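PDB 5CML: OsmC family protein from Rhodothermus marinus, which hydrolyses carboxyl esters, probably as a serine esterase, through the alpha/beta-hydrolase domain captured here without the OsmC domain of the full-length protein. Local coordinates for residues 65-70 / 164-169; 142-147 / 157-162. All coordinates share one frame; numbering follows the deposited sequence.

Interaction 1: residues 65-70 / 164-169; sequences DFTGLG and RPFRIK
The loop after strand 59-65 of the main sheet meets edge strand 166-169 of a small second sheet through apolar contacts and two waters. Phe166 carries its ring across the side chain of Thr67 at about a right angle. Thr67 CB lies over one ring face, 3.8 Å from the centroid of Phe166, in a CH-pi contact. Leu69 CD2 packs 3.7 Å from Phe166 CB, and Leu69 CD1 covers one face of the Arg164 guanidinium.

No direct hydrogen bond joins the segments. One water donates to both Phe66 O and Arg167 O. A second donates to Thr67 O, at 2.6 Å, and takes a weak bond from Arg167 N.

The loop braces itself. Asp65 to Gly68 form a type I turn. Asp65 OD1 accepts from Thr67 N, an Asx turn, and from Thr67 OG1 at 2.7 Å. Thr67 OG1 sits between the backbone N and the carbonyl carbon (chi1 74°) and accepts from Leu69 N, an ST turn. This grip fixes the rotation of Thr67 and leaves its CG2 against the ring. Asp65 OD2 takes Gly70 N.

Phe66 touches the probable nucleophile elbow, packs on helix 110-118 and meets Phe172 edge-to-face. Phe166 and Ile168 rest on Val159 of strand 156-159.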
ATOM      1  N   ASP A  65       7.024   2.087   4.822  1.00 25.21           N
ATOM      2  CA  ASP A  65       7.632   2.822   3.720  1.00 26.21           C
ATOM      3  C   ASP A  65       8.196   1.869   2.677  1.00 25.05           C
ATOM      4  O   ASP A  65       9.271   1.283   2.854  1.00 26.16           O
ATOM      5  CB  ASP A  65       8.736   3.730   4.257  1.00 28.66           C
ATOM      6  CG  ASP A  65       9.546   4.371   3.163  1.00 32.10           C
ATOM      7  OD1 ASP A  65       9.023   4.547   2.038  1.00 31.90           O
ATOM      8  OD2 ASP A  65      10.716   4.705   3.436  1.00 35.16           O
ATOM      9  N   PHE A  66       7.469   1.744   1.574  1.00 23.60           N
ATOM     10  CA  PHE A  66       7.806   0.775   0.540  1.00 26.93           C
ATOM     11  C   PHE A  66       9.061   1.182  -0.220  1.00 28.07           C
ATOM     12  O   PHE A  66       9.701   0.353  -0.862  1.00 29.84           O
ATOM     13  CB  PHE A  66       6.609   0.630  -0.410  1.00 30.38           C
ATOM     14  CG  PHE A  66       6.719  -0.522  -1.349  1.00 35.76           C
ATOM     15  CD1 PHE A  66       6.326  -1.792  -0.961  1.00 37.26           C
ATOM     16  CD2 PHE A  66       7.227  -0.337  -2.620  1.00 39.26           C
ATOM     17  CE1 PHE A  66       6.446  -2.878  -1.854  1.00 38.19           C
ATOM     18  CE2 PHE A  66       7.336  -1.406  -3.507  1.00 40.35           C
ATOM     19  CZ  PHE A  66       6.939  -2.672  -3.116  1.00 40.68           C
ATOM     20  N   THR A  67       9.413   2.464  -0.154  1.00 29.60           N
ATOM     21  CA  THR A  67      10.533   2.978  -0.932  1.00 31.50           C
ATOM     22  C   THR A  67      11.886   2.693  -0.306  1.00 34.60           C
ATOM     23  O   THR A  67      12.901   2.755  -0.990  1.00 37.23           O
ATOM     24  CB  THR A  67      10.454   4.496  -1.107  1.00 31.07           C
ATOM     25  OG1 THR A  67      10.796   5.108   0.141  1.00 33.11           O
ATOM     26  CG2 THR A  67       9.063   4.946  -1.562  1.00 29.61           C
ATOM     27  N   GLY A  68      11.910   2.411   0.996  1.00 34.59           N
ATOM     28  CA  GLY A  68      13.171   2.256   1.710  1.00 38.15           C
ATOM     29  C   GLY A  68      13.936   3.561   1.926  1.00 40.94           C
ATOM     30  O   GLY A  68      15.041   3.556   2.471  1.00 42.44           O
ATOM     31  N   LEU A  69      13.358   4.684   1.511  1.00 42.38           N
ATOM     32  CA  LEU A  69      14.024   5.978   1.662  1.00 45.13           C
ATOM     33  C   LEU A  69      14.072   6.426   3.120  1.00 50.31           C
ATOM     34  O   LEU A  69      14.876   7.287   3.483  1.00 52.34           O
ATOM     35  CB  LEU A  69      13.321   7.049   0.819  1.00 44.19           C
ATOM     36  CG  LEU A  69      13.371   6.865  -0.699  1.00 43.95           C
ATOM     37  CD1 LEU A  69      12.442   7.881  -1.403  1.00 44.76           C
ATOM     38  CD2 LEU A  69      14.810   6.986  -1.202  1.00 44.23           C
ATOM     39  N   GLY A  70      13.219   5.842   3.955  1.00 54.38           N
ATOM     40  CA  GLY A  70      13.135   6.234   5.349  1.00 58.14           C
ATOM     41  C   GLY A  70      12.606   7.645   5.502  1.00 61.60           C
ATOM     42  O   GLY A  70      12.428   8.132   6.620  1.00 64.20           O
ATOM     43  N   ARG A 164      11.366  11.821  -5.444  1.00 28.19           N
ATOM     44  CA  ARG A 164      12.673  11.285  -5.086  1.00 28.97           C
ATOM     45  C   ARG A 164      12.735   9.837  -5.594  1.00 27.51           C
ATOM     46  O   ARG A 164      11.862   9.035  -5.266  1.00 26.60           O
ATOM     47  CB  ARG A 164      12.892  11.334  -3.577  1.00 34.43           C
ATOM     48  CG  ARG A 164      12.980  12.734  -2.978  1.00 43.58           C
ATOM     49  CD  ARG A 164      12.574  12.735  -1.498  1.00 51.18           C
ATOM     50  NE  ARG A 164      13.330  11.759  -0.714  1.00 58.72           N
ATOM     51  CZ  ARG A 164      13.091  11.466   0.565  1.00 64.15           C
ATOM     52  NH1 ARG A 164      12.103  12.062   1.224  1.00 65.52           N
ATOM     53  NH2 ARG A 164      13.840  10.571   1.191  1.00 66.25           N
ATOM     54  N   PRO A 165      13.747   9.498  -6.409  1.00 28.29           N
ATOM     55  CA  PRO A 165      13.815   8.111  -6.868  1.00 28.39           C
ATOM     56  C   PRO A 165      14.283   7.168  -5.763  1.00 28.53           C
ATOM     57  O   PRO A 165      14.842   7.625  -4.761  1.00 29.72           O
ATOM     58  CB  PRO A 165      14.834   8.168  -8.018  1.00 29.77           C
ATOM     59  CG  PRO A 165      15.680   9.347  -7.719  1.00 30.77           C
ATOM     60  CD  PRO A 165      14.800  10.334  -7.014  1.00 29.95           C
ATOM     61  N   PHE A 166      14.073   5.867  -5.944  1.00 28.37           N
ATOM     62  CA  PHE A 166      14.475   4.908  -4.917  1.00 30.67           C
ATOM     63  C   PHE A 166      14.814   3.552  -5.508  1.00 34.14           C
ATOM     64  O   PHE A 166      14.578   3.302  -6.684  1.00 32.77           O
ATOM     65  CB  PHE A 166      13.377   4.769  -3.842  1.00 30.79           C
ATOM     66  CG  PHE A 166      12.040   4.276  -4.356  1.00 30.80           C
ATOM     67  CD1 PHE A 166      11.099   5.171  -4.834  1.00 29.22           C
ATOM     68  CD2 PHE A 166      11.706   2.926  -4.300  1.00 31.34           C
ATOM     69  CE1 PHE A 166       9.860   4.736  -5.275  1.00 27.18           C
ATOM     70  CE2 PHE A 166      10.456   2.481  -4.735  1.00 30.54           C
ATOM     71  CZ  PHE A 166       9.542   3.385  -5.230  1.00 29.41           C
ATOM     72  N   ARG A 167      15.386   2.688  -4.675  1.00 38.41           N
ATOM     73  CA  ARG A 167      15.766   1.340  -5.096  1.00 42.46           C
ATOM     74  C   ARG A 167      14.796   0.302  -4.577  1.00 45.17           C
ATOM     75  O   ARG A 167      14.250   0.462  -3.487  1.00 47.39           O
ATOM     76  CB  ARG A 167      17.160   0.976  -4.585  1.00 45.58           C
ATOM     77  CG  ARG A 167      18.248   1.964  -4.915  1.00 47.40           C
ATOM     78  CD  ARG A 167      19.422   1.783  -3.959  1.00 49.52           C
ATOM     79  NE  ARG A 167      20.230   0.631  -4.343  1.00 54.12           N
ATOM     80  CZ  ARG A 167      21.063   0.626  -5.379  1.00 56.70           C
ATOM     81  NH1 ARG A 167      21.184   1.712  -6.135  1.00 57.87           N
ATOM     82  NH2 ARG A 167      21.765  -0.465  -5.667  1.00 57.43           N
ATOM     83  N   ILE A 168      14.596  -0.766  -5.345  1.00 47.22           N
ATOM     84  CA  ILE A 168      13.896  -1.953  -4.858  1.00 46.85           C
ATOM     85  C   ILE A 168      14.556  -3.216  -5.423  1.00 47.09           C
ATOM     86  O   ILE A 168      15.314  -3.145  -6.391  1.00 45.79           O
ATOM     87  CB  ILE A 168      12.397  -1.948  -5.237  1.00 48.15           C
ATOM     88  CG1 ILE A 168      12.224  -1.933  -6.757  1.00 47.79           C
ATOM     89  CG2 ILE A 168      11.708  -0.771  -4.579  1.00 49.94           C
ATOM     90  CD1 ILE A 168      10.800  -2.281  -7.192  1.00 49.81           C
ATOM     91  N   LYS A 169      14.269  -4.369  -4.824  1.00 46.66           N
ATOM     92  CA  LYS A 169      14.768  -5.638  -5.363  1.00 46.82           C
ATOM     93  C   LYS A 169      14.159  -5.988  -6.739  1.00 44.58           C
ATOM     94  O   LYS A 169      12.950  -5.831  -6.958  1.00 43.26           O
ATOM     95  CB  LYS A 169      14.484  -6.771  -4.372  1.00 49.59           C
ATOM     96  CG  LYS A 169      15.097  -6.562  -2.987  1.00 53.58           C
ATOM     97  CD  LYS A 169      16.604  -6.375  -3.083  1.00 57.20           C
ATOM     98  CE  LYS A 169      17.306  -6.692  -1.774  1.00 59.32           C
ATOM     99  NZ  LYS A 169      18.798  -6.643  -1.923  1.00 60.80           N
TER
HETATM  100  O   HOH W   1      12.393  -0.283  -1.172  1.00 49.24           O
HETATM  101  O   HOH W   2      15.495   2.995  -1.383  1.00 40.23           O

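Interaction 2: residues 142-147 / 157-162; sequences HLLRPA and AVVDLG
Strands 144-146 and 156-159 form an antiparallel beta hairpin, part of a small three-stranded sheet separate from the main sheet of this alpha/beta-hydrolase fold. The short strand axes run 154° apart.

Backbone bonds set the register. Arg145 and Val158 are a hydrogen-bonded pair: Val158 N gives to Arg145 O at 2.7 Å, nearly along the C=O axis, and Arg145 N gives to Val158 O at 3.0 Å. Asp160 N continues the ladder to Leu143 O. Leu144 with Val159 and Pro146 with Ala157 are non-hydrogen-bonded pairs. CA-H...O contacts run from Val159 CA to Leu143 O and from Leu144 CA to Val158 O.

Leu144 and Val159 share one face of the sheet, side by side and pointing the same way. Leu144 CD1 sits in the fork of the valine and presses on Val159 CG2 at 3.5 Å, a tight contact. Beyond the strand ends, Leu143 CD1 meets Leu161 CD2 at 3.8 Å. Leu143, Leu144 and Val159 all touch Leu110 of helix 110-118. Leu161 also touches Ser109, which fits the nucleophile of a probable Ser-His-Asp triad.

Arg145 and Val158 lie on the other face. Near the connecting loop, Ala147 CB packs on Val158 CG2. The arginine bends at chi2 (-85°), runs back toward Leu143 and crosses obliquely to Asp160, whose CB lies over one guanidinium face. Asp160 OD1 accepts from Gly162 N, an Asx turn. Asp160 OD2 forms a salt bridge with Arg145 NH2 at 2.9 Å; the hydrogen bond within it is weak, and the guanidinium and carboxylate planes stand 89° apart.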
ATOM      1  N   HIS A 142       7.403   0.771 -16.800  1.00 29.82           N
ATOM      2  CA  HIS A 142       7.443   2.193 -17.124  1.00 31.96           C
ATOM      3  C   HIS A 142       8.153   3.003 -16.031  1.00 32.53           C
ATOM      4  O   HIS A 142       8.757   4.044 -16.305  1.00 34.01           O
ATOM      5  CB  HIS A 142       6.021   2.708 -17.331  1.00 35.84           C
ATOM      6  CG  HIS A 142       5.958   4.134 -17.770  1.00 42.39           C
ATOM      7  ND1 HIS A 142       5.521   5.151 -16.945  1.00 45.87           N
ATOM      8  CD2 HIS A 142       6.279   4.716 -18.947  1.00 44.91           C
ATOM      9  CE1 HIS A 142       5.582   6.299 -17.597  1.00 46.39           C
ATOM     10  NE2 HIS A 142       6.034   6.061 -18.816  1.00 46.50           N
ATOM     11  N   LEU A 143       8.079   2.509 -14.799  1.00 30.15           N
ATOM     12  CA  LEU A 143       8.582   3.216 -13.613  1.00 31.05           C
ATOM     13  C   LEU A 143      10.007   2.848 -13.195  1.00 35.48           C
ATOM     14  O   LEU A 143      10.600   3.537 -12.361  1.00 36.52           O
ATOM     15  CB  LEU A 143       7.668   2.933 -12.422  1.00 30.62           C
ATOM     16  CG  LEU A 143       6.169   3.111 -12.625  1.00 30.72           C
ATOM     17  CD1 LEU A 143       5.414   2.619 -11.392  1.00 32.39           C
ATOM     18  CD2 LEU A 143       5.803   4.559 -12.934  1.00 31.95           C
ATOM     19  N   LEU A 144      10.542   1.765 -13.755  1.00 37.58           N
ATOM     20  CA  LEU A 144      11.722   1.089 -13.200  1.00 42.33           C
ATOM     21  C   LEU A 144      12.817   0.893 -14.216  1.00 44.16           C
ATOM     22  O   LEU A 144      12.535   0.722 -15.396  1.00 46.32           O
ATOM     23  CB  LEU A 144      11.348  -0.299 -12.664  1.00 44.85           C
ATOM     24  CG  LEU A 144      10.868  -0.432 -11.222  1.00 48.18           C
ATOM     25  CD1 LEU A 144       9.697   0.482 -10.921  1.00 50.83           C
ATOM     26  CD2 LEU A 144      10.478  -1.875 -10.975  1.00 49.74           C
ATOM     27  N   ARG A 145      14.064   0.879 -13.741  1.00 45.06           N
ATOM     28  CA  ARG A 145      15.204   0.445 -14.551  1.00 49.50           C
ATOM     29  C   ARG A 145      16.215  -0.316 -13.662  1.00 50.26           C
ATOM     30  O   ARG A 145      16.293  -0.080 -12.459  1.00 50.76           O
ATOM     31  CB  ARG A 145      15.865   1.646 -15.258  1.00 54.55           C
ATOM     32  CG  ARG A 145      15.679   3.026 -14.603  1.00 59.75           C
ATOM     33  CD  ARG A 145      14.355   3.731 -15.004  1.00 61.18           C
ATOM     34  NE  ARG A 145      14.313   5.172 -14.694  1.00 63.66           N
ATOM     35  CZ  ARG A 145      13.232   5.935 -14.870  1.00 66.69           C
ATOM     36  NH1 ARG A 145      12.112   5.393 -15.341  1.00 68.47           N
ATOM     37  NH2 ARG A 145      13.248   7.239 -14.574  1.00 66.77           N
ATOM     38  N   PRO A 146      16.970  -1.266 -14.234  1.00 52.24           N
ATOM     39  CA  PRO A 146      17.966  -1.950 -13.392  1.00 53.45           C
ATOM     40  C   PRO A 146      18.969  -0.986 -12.747  1.00 54.98           C
ATOM     41  O   PRO A 146      19.432  -0.038 -13.387  1.00 54.72           O
ATOM     42  CB  PRO A 146      18.664  -2.896 -14.373  1.00 53.73           C
ATOM     43  CG  PRO A 146      17.618  -3.187 -15.405  1.00 52.70           C
ATOM     44  CD  PRO A 146      16.835  -1.902 -15.557  1.00 51.72           C
ATOM     45  N   ALA A 147      19.279  -1.217 -11.475  1.00 56.39           N
ATOM     46  CA  ALA A 147      20.327  -0.456 -10.803  1.00 57.49           C
ATOM     47  C   ALA A 147      21.675  -1.068 -11.150  1.00 60.13           C
ATOM     48  O   ALA A 147      21.747  -2.215 -11.583  1.00 60.46           O
ATOM     49  CB  ALA A 147      20.107  -0.447  -9.303  1.00 56.95           C
ATOM     50  N   ALA A 157      16.681  -2.480  -8.504  1.00 40.40           N
ATOM     51  CA  ALA A 157      16.204  -1.629  -9.597  1.00 41.30           C
ATOM     52  C   ALA A 157      15.945  -0.228  -9.067  1.00 39.20           C
ATOM     53  O   ALA A 157      15.678  -0.074  -7.867  1.00 40.36           O
ATOM     54  CB  ALA A 157      14.940  -2.224 -10.217  1.00 42.51           C
ATOM     55  N   VAL A 158      16.028   0.783  -9.940  1.00 34.86           N
ATOM     56  CA  VAL A 158      15.729   2.172  -9.559  1.00 34.59           C
ATOM     57  C   VAL A 158      14.335   2.594 -10.059  1.00 33.15           C
ATOM     58  O   VAL A 158      14.016   2.453 -11.236  1.00 33.62           O
ATOM     59  CB  VAL A 158      16.786   3.148 -10.101  1.00 35.90           C
ATOM     60  CG1 VAL A 158      16.436   4.612  -9.767  1.00 36.17           C
ATOM     61  CG2 VAL A 158      18.163   2.812  -9.548  1.00 35.41           C
ATOM     62  N   VAL A 159      13.530   3.124  -9.140  1.00 30.73           N
ATOM     63  CA  VAL A 159      12.141   3.478  -9.390  1.00 28.67           C
ATOM     64  C   VAL A 159      11.998   4.993  -9.451  1.00 28.08           C
ATOM     65  O   VAL A 159      12.574   5.712  -8.635  1.00 28.21           O
ATOM     66  CB  VAL A 159      11.202   2.946  -8.278  1.00 29.91           C
ATOM     67  CG1 VAL A 159       9.738   3.233  -8.608  1.00 29.45           C
ATOM     68  CG2 VAL A 159      11.412   1.459  -8.048  1.00 30.12           C
ATOM     69  N   ASP A 160      11.195   5.464 -10.399  1.00 28.36           N
ATOM     70  CA  ASP A 160      10.895   6.881 -10.555  1.00 28.00           C
ATOM     71  C   ASP A 160       9.377   7.072 -10.557  1.00 27.58           C
ATOM     72  O   ASP A 160       8.689   6.598 -11.465  1.00 28.90           O
ATOM     73  CB  ASP A 160      11.534   7.392 -11.849  1.00 30.24           C
ATOM     74  CG  ASP A 160      11.244   8.861 -12.135  1.00 32.47           C
ATOM     75  OD1 ASP A 160      10.716   9.598 -11.269  1.00 33.28           O
ATOM     76  OD2 ASP A 160      11.579   9.281 -13.259  1.00 35.35           O
ATOM     77  N   LEU A 161       8.858   7.697  -9.499  1.00 25.15           N
ATOM     78  CA  LEU A 161       7.432   8.026  -9.391  1.00 25.33           C
ATOM     79  C   LEU A 161       7.209   9.534  -9.498  1.00 27.08           C
ATOM     80  O   LEU A 161       6.165  10.054  -9.088  1.00 28.83           O
ATOM     81  CB  LEU A 161       6.861   7.523  -8.075  1.00 25.02           C
ATOM     82  CG  LEU A 161       7.044   6.046  -7.754  1.00 26.14           C
ATOM     83  CD1 LEU A 161       6.395   5.821  -6.417  1.00 27.23           C
ATOM     84  CD2 LEU A 161       6.422   5.180  -8.839  1.00 26.16           C
ATOM     85  N   GLY A 162       8.199  10.233 -10.038  1.00 28.78           N
ATOM     86  CA  GLY A 162       8.078  11.663 -10.284  1.00 31.62           C
ATOM     87  C   GLY A 162       8.539  12.523  -9.125  1.00 34.43           C
ATOM     88  O   GLY A 162       8.424  13.751  -9.181  1.00 38.49           O
TER

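The two interactions have centres about 10 Å apart and share the antiparallel sheet 144-146, 156-159, 166-169. Along the chain, both segments of interaction 2 fall between the two segments of interaction 1. The middle strand, 156-159, pairs with 144-146 in interaction 2 and with 166-169 on its other edge. Phe166 O lies 2.7 Å from Val159 N and Ile168 O lies 2.6 Å from Ala157 N, both probable hydrogen bonds. Interaction 1 ties strand 166-169 to the loop leaving strand 59-65. The small sheet lies against helix 110-118, which starts right after Ser109, the probable nucleophile. It is inserted between main-sheet strands 127-131 and 192-196, where alpha/beta-hydrolases often carry a cap, consistent with a cover near the active site.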